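Local coordinates for protein apical membrane antigen 1 (Toxoplasma gondii, PDB 3ZLE) that probably takes part in host cell invasion, as the extracellular region of a sporozoite-stage paralogue of the AMA1 surface antigen, at residues K253-V266 against A333-V345. Numbering follows the deposited sequence.
Sequences KEECWKRVFANPLV and AVAYTALGSSTEV
The ring of Y336 lies between two aliphatic groups: CB of W257 covers one face, 3.8 Å from the ring centroid, while CG1 of V334, from the same strand, lies over the opposite face, and CB of K253 sits at the edge. The indole of W257 has CB of S342 over one face, a CH-pi contact 3.9 Å from the centroid of the five-membered ring, with the carbonyl of G340 at its edge. The case illustrates how a helix packs across one face of a sheet: helix 253-262 crosses the edge strand 333-337 at -30° and also touches the neighbouring strand 303-308. The sheet is four-stranded and antiparallel, and a C256-C317 disulfide ties the helix to another of its strands, consistent with the PAN (apple) fold of the AMA1 ectodomain.

W257 has CG anti to the backbone N (chi1 168°), which carries the indole past the strand to the loop that follows. There NE1 donates in the ring plane to O of G340 at 3.1 Å, a nearly straight bond (167°) that reaches the oxygen from above its carbonyl plane; K191 NZ also donates to this oxygen. T337 OG1 holds the turn into that loop from within, accepting from N of G340 in an ST motif. Toward the C-terminal end of the helix, CB of A338 lies 3.8 Å from both CA of F261 and CG2 of V266. A water sits between O of W257 and O of T337, within hydrogen-bonding distance of both. At the helix start, the chain of K253, extended beyond CG, passes Y336 OH and ends in a salt bridge, NZ lying 2.8 Å from OE2 of E344 on its syn side.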
loop_
_atom_site.group_PDB
_atom_site.type_symbol
_atom_site.label_atom_id
_atom_site.label_comp_id
_atom_site.label_asym_id
_atom_site.label_seq_id
_atom_site.Cartn_x
_atom_site.Cartn_y
_atom_site.Cartn_z
ATOM N N LYS A 253 10.189 -14.770 -2.750
ATOM C CA LYS A 253 9.637 -13.579 -3.345
ATOM C C LYS A 253 8.662 -12.845 -2.404
ATOM O O LYS A 253 8.725 -11.633 -2.263
ATOM C CB LYS A 253 8.992 -13.933 -4.688
ATOM C CG LYS A 253 7.747 -14.805 -4.606
ATOM C CD LYS A 253 7.466 -15.382 -5.995
ATOM C CE LYS A 253 6.289 -16.338 -6.052
ATOM N NZ LYS A 253 6.046 -16.636 -7.517
ATOM N N GLU A 254 8.014 -13.603 -1.545
ATOM C CA GLU A 254 7.095 -13.015 -0.586
ATOM C C GLU A 254 7.835 -12.152 0.452
ATOM O O GLU A 254 7.291 -11.143 0.975
ATOM C CB GLU A 254 6.308 -14.125 0.123
ATOM C CG GLU A 254 5.757 -13.691 1.483
ATOM C CD GLU A 254 4.879 -14.758 2.151
ATOM O OE1 GLU A 254 4.320 -15.655 1.440
ATOM O OE2 GLU A 254 4.745 -14.690 3.402
ATOM N N GLU A 255 9.052 -12.572 0.785
ATOM C CA GLU A 255 9.887 -11.817 1.683
ATOM C C GLU A 255 10.219 -10.487 1.001
ATOM O O GLU A 255 10.136 -9.446 1.622
ATOM C CB GLU A 255 11.167 -12.620 2.039
ATOM C CG GLU A 255 12.288 -11.829 2.727
ATOM C CD GLU A 255 13.405 -12.735 3.290
ATOM O OE1 GLU A 255 13.115 -13.875 3.701
ATOM O OE2 GLU A 255 14.573 -12.309 3.329
ATOM N N CYS A 256 10.497 -10.525 -0.292
ATOM C CA CYS A 256 10.724 -9.297 -1.052
ATOM C C CYS A 256 9.485 -8.391 -1.030
ATOM O O CYS A 256 9.595 -7.188 -0.880
ATOM C CB CYS A 256 11.137 -9.603 -2.495
ATOM S SG CYS A 256 11.573 -8.152 -3.496
ATOM N N TRP A 257 8.316 -8.994 -1.138
ATOM C CA TRP A 257 7.074 -8.254 -1.148
ATOM C C TRP A 257 6.850 -7.519 0.189
ATOM O O TRP A 257 6.450 -6.370 0.218
ATOM C CB TRP A 257 5.916 -9.214 -1.467
ATOM C CG TRP A 257 4.539 -8.622 -1.226
ATOM C CD1 TRP A 257 3.900 -7.701 -1.995
ATOM C CD2 TRP A 257 3.657 -8.911 -0.122
ATOM N NE1 TRP A 257 2.661 -7.401 -1.449
ATOM C CE2 TRP A 257 2.488 -8.134 -0.306
ATOM C CE3 TRP A 257 3.718 -9.800 0.956
ATOM C CZ2 TRP A 257 1.388 -8.175 0.590
ATOM C CZ3 TRP A 257 2.615 -9.856 1.848
ATOM C CH2 TRP A 257 1.444 -9.097 1.612
ATOM N N LYS A 258 7.179 -8.177 1.287
ATOM C CA LYS A 258 7.124 -7.560 2.606
ATOM C C LYS A 258 8.167 -6.484 2.827
ATOM O O LYS A 258 7.929 -5.517 3.555
ATOM C CB LYS A 258 7.279 -8.614 3.662
ATOM C CG LYS A 258 5.990 -9.309 3.963
ATOM C CD LYS A 258 6.186 -10.438 4.942
ATOM C CE LYS A 258 4.844 -11.055 5.232
ATOM N NZ LYS A 258 4.908 -12.292 6.022
ATOM N N ARG A 259 9.324 -6.661 2.203
ATOM C CA ARG A 259 10.452 -5.797 2.437
ATOM C C ARG A 259 10.240 -4.433 1.835
ATOM O O ARG A 259 10.645 -3.433 2.412
ATOM C CB ARG A 259 11.706 -6.430 1.845
ATOM C CG ARG A 259 12.992 -5.711 2.181
ATOM C CD ARG A 259 14.055 -6.717 2.629
ATOM N NE ARG A 259 14.890 -7.185 1.541
ATOM C CZ ARG A 259 15.457 -8.404 1.492
ATOM N NH1 ARG A 259 15.193 -9.312 2.408
ATOM N NH2 ARG A 259 16.286 -8.705 0.518
ATOM N N VAL A 260 9.733 -4.393 0.610
ATOM C CA VAL A 260 9.544 -3.141 -0.059
ATOM C C VAL A 260 8.581 -2.249 0.720
ATOM O O VAL A 260 8.795 -1.042 0.838
ATOM C CB VAL A 260 9.089 -3.389 -1.501
ATOM C CG1 VAL A 260 7.733 -4.081 -1.556
ATOM C CG2 VAL A 260 9.179 -2.179 -2.345
ATOM N N PHE A 261 7.599 -2.847 1.363
ATOM C CA PHE A 261 6.617 -2.076 2.089
ATOM C C PHE A 261 7.256 -1.524 3.363
ATOM O O PHE A 261 6.988 -0.391 3.769
ATOM C CB PHE A 261 5.400 -2.976 2.466
ATOM C CG PHE A 261 4.413 -2.293 3.379
ATOM C CD1 PHE A 261 3.558 -1.284 2.890
ATOM C CD2 PHE A 261 4.437 -2.540 4.735
ATOM C CE1 PHE A 261 2.656 -0.672 3.706
ATOM C CE2 PHE A 261 3.517 -1.911 5.575
ATOM C CZ PHE A 261 2.676 -0.936 5.061
ATOM N N ALA A 262 8.098 -2.328 3.995
ATOM C CA ALA A 262 8.675 -1.940 5.302
ATOM C C ALA A 262 9.982 -1.166 5.194
ATOM O O ALA A 262 10.531 -0.770 6.194
ATOM C CB ALA A 262 8.867 -3.165 6.190
ATOM N N ASN A 263 10.496 -0.984 3.989
ATOM C CA ASN A 263 11.859 -0.440 3.831
ATOM C C ASN A 263 11.999 1.013 4.249
ATOM O O ASN A 263 11.085 1.823 4.034
ATOM C CB ASN A 263 12.388 -0.650 2.419
ATOM C CG ASN A 263 12.123 0.532 1.513
ATOM O OD1 ASN A 263 12.915 1.470 1.465
ATOM N ND2 ASN A 263 11.103 0.413 0.666
ATOM N N PRO A 264 13.153 1.362 4.859
ATOM C CA PRO A 264 13.255 2.631 5.571
ATOM C C PRO A 264 13.056 3.847 4.652
ATOM O O PRO A 264 12.760 4.956 5.144
ATOM C CB PRO A 264 14.675 2.600 6.163
ATOM C CG PRO A 264 15.421 1.578 5.345
ATOM C CD PRO A 264 14.391 0.569 4.931
ATOM N N LEU A 265 13.160 3.641 3.337
ATOM C CA LEU A 265 12.943 4.743 2.369
ATOM C C LEU A 265 11.614 4.732 1.623
ATOM O O LEU A 265 11.461 5.447 0.664
ATOM C CB LEU A 265 14.069 4.802 1.344
ATOM C CG LEU A 265 15.447 5.287 1.803
ATOM C CD1 LEU A 265 16.480 5.179 0.701
ATOM C CD2 LEU A 265 15.424 6.674 2.388
ATOM N N VAL A 266 10.667 3.898 2.019
ATOM C CA VAL A 266 9.392 3.851 1.311
ATOM C C VAL A 266 8.675 5.181 1.513
ATOM O O VAL A 266 8.836 5.806 2.564
ATOM C CB VAL A 266 8.516 2.701 1.860
ATOM C CG1 VAL A 266 8.182 2.949 3.343
ATOM C CG2 VAL A 266 7.244 2.562 1.034
ATOM N N ALA A 333 11.008 -13.877 -12.942
ATOM C CA ALA A 333 11.125 -12.637 -12.109
ATOM C C ALA A 333 9.748 -12.135 -11.625
ATOM O O ALA A 333 8.730 -12.447 -12.240
ATOM C CB ALA A 333 11.818 -11.521 -12.903
ATOM N N VAL A 334 9.718 -11.337 -10.556
ATOM C CA VAL A 334 8.434 -10.698 -10.110
ATOM C C VAL A 334 8.606 -9.205 -9.784
ATOM O O VAL A 334 9.630 -8.782 -9.230
ATOM C CB VAL A 334 7.806 -11.430 -8.913
ATOM C CG1 VAL A 334 6.387 -10.879 -8.620
ATOM C CG2 VAL A 334 7.715 -12.938 -9.192
ATOM N N ALA A 335 7.634 -8.386 -10.183
ATOM C CA ALA A 335 7.698 -6.962 -9.854
ATOM C C ALA A 335 6.656 -6.588 -8.835
ATOM O O ALA A 335 5.447 -6.781 -9.060
ATOM C CB ALA A 335 7.589 -6.105 -11.081
ATOM N N TYR A 336 7.123 -6.078 -7.702
ATOM C CA TYR A 336 6.263 -5.829 -6.556
ATOM C C TYR A 336 6.156 -4.304 -6.279
ATOM O O TYR A 336 7.113 -3.535 -6.542
ATOM C CB TYR A 336 6.909 -6.500 -5.329
ATOM C CG TYR A 336 6.781 -8.001 -5.309
ATOM C CD1 TYR A 336 5.528 -8.599 -5.158
ATOM C CD2 TYR A 336 7.907 -8.828 -5.417
ATOM C CE1 TYR A 336 5.385 -9.936 -5.037
ATOM C CE2 TYR A 336 7.781 -10.223 -5.314
ATOM C CZ TYR A 336 6.508 -10.761 -5.113
ATOM O OH TYR A 336 6.317 -12.116 -5.062
ATOM N N THR A 337 5.115 -3.883 -5.584
ATOM C CA THR A 337 5.186 -2.530 -4.959
ATOM C C THR A 337 4.828 -2.535 -3.511
ATOM O O THR A 337 4.146 -3.447 -3.007
ATOM C CB THR A 337 4.316 -1.499 -5.657
ATOM O OG1 THR A 337 2.957 -1.728 -5.319
ATOM C CG2 THR A 337 4.492 -1.530 -7.166
ATOM N N ALA A 338 5.153 -1.451 -2.844
ATOM C CA ALA A 338 4.616 -1.251 -1.506
ATOM C C ALA A 338 3.093 -1.166 -1.441
ATOM O O ALA A 338 2.490 -1.538 -0.410
ATOM C CB ALA A 338 5.255 -0.077 -0.830
ATOM N N LEU A 339 2.458 -0.831 -2.545
ATOM C CA LEU A 339 0.942 -0.808 -2.532
ATOM C C LEU A 339 0.258 -2.143 -2.735
ATOM O O LEU A 339 -0.791 -2.430 -2.104
ATOM C CB LEU A 339 0.413 0.176 -3.540
ATOM C CG LEU A 339 0.617 1.608 -3.042
ATOM C CD1 LEU A 339 0.571 2.587 -4.190
ATOM C CD2 LEU A 339 -0.448 1.916 -2.007
ATOM N N GLY A 340 0.791 -2.914 -3.689
ATOM C CA GLY A 340 0.097 -4.073 -4.213
ATOM C C GLY A 340 0.059 -5.262 -3.289
ATOM O O GLY A 340 0.628 -5.231 -2.192
ATOM N N SER A 341 -0.722 -6.265 -3.701
ATOM C CA SER A 341 -0.701 -7.611 -3.120
ATOM C C SER A 341 0.483 -8.425 -3.607
ATOM O O SER A 341 1.174 -8.024 -4.492
ATOM C CB SER A 341 -1.977 -8.374 -3.507
ATOM O OG SER A 341 -2.250 -9.381 -2.533
ATOM N N SER A 342 0.614 -9.644 -3.120
ATOM C CA SER A 342 1.589 -10.552 -3.688
ATOM C C SER A 342 0.921 -11.434 -4.738
ATOM O O SER A 342 1.607 -12.166 -5.419
ATOM C CB SER A 342 2.233 -11.443 -2.601
ATOM O OG SER A 342 1.233 -12.207 -1.946
ATOM N N THR A 343 -0.407 -11.345 -4.881
ATOM C CA THR A 343 -1.069 -12.094 -5.938
ATOM C C THR A 343 -0.508 -11.575 -7.251
ATOM O O THR A 343 -0.167 -10.410 -7.338
ATOM C CB THR A 343 -2.595 -11.935 -5.905
ATOM O OG1 THR A 343 -2.949 -10.538 -5.894
ATOM C CG2 THR A 343 -3.165 -12.627 -4.693
ATOM N N GLU A 344 -0.314 -12.451 -8.237
ATOM C CA GLU A 344 0.411 -12.088 -9.470
ATOM C C GLU A 344 -0.443 -12.039 -10.749
ATOM O O GLU A 344 -1.291 -12.922 -10.957
ATOM C CB GLU A 344 1.580 -13.062 -9.685
ATOM C CG GLU A 344 2.585 -13.100 -8.517
ATOM C CD GLU A 344 3.620 -14.196 -8.689
ATOM O OE1 GLU A 344 3.559 -14.934 -9.703
ATOM O OE2 GLU A 344 4.415 -14.378 -7.778
ATOM N N VAL A 345 -0.266 -10.991 -11.579
ATOM C CA VAL A 345 -0.974 -10.917 -12.822
ATOM C C VAL A 345 0.050 -10.948 -13.955
ATOM O O VAL A 345 1.213 -10.586 -13.769
ATOM C CB VAL A 345 -1.794 -9.612 -12.951
ATOM C CG1 VAL A 345 -2.942 -9.531 -11.993
ATOM C CG2 VAL A 345 -0.915 -8.390 -13.036
HETATM O O HOH W 1 4.253 -4.532 -0.418
#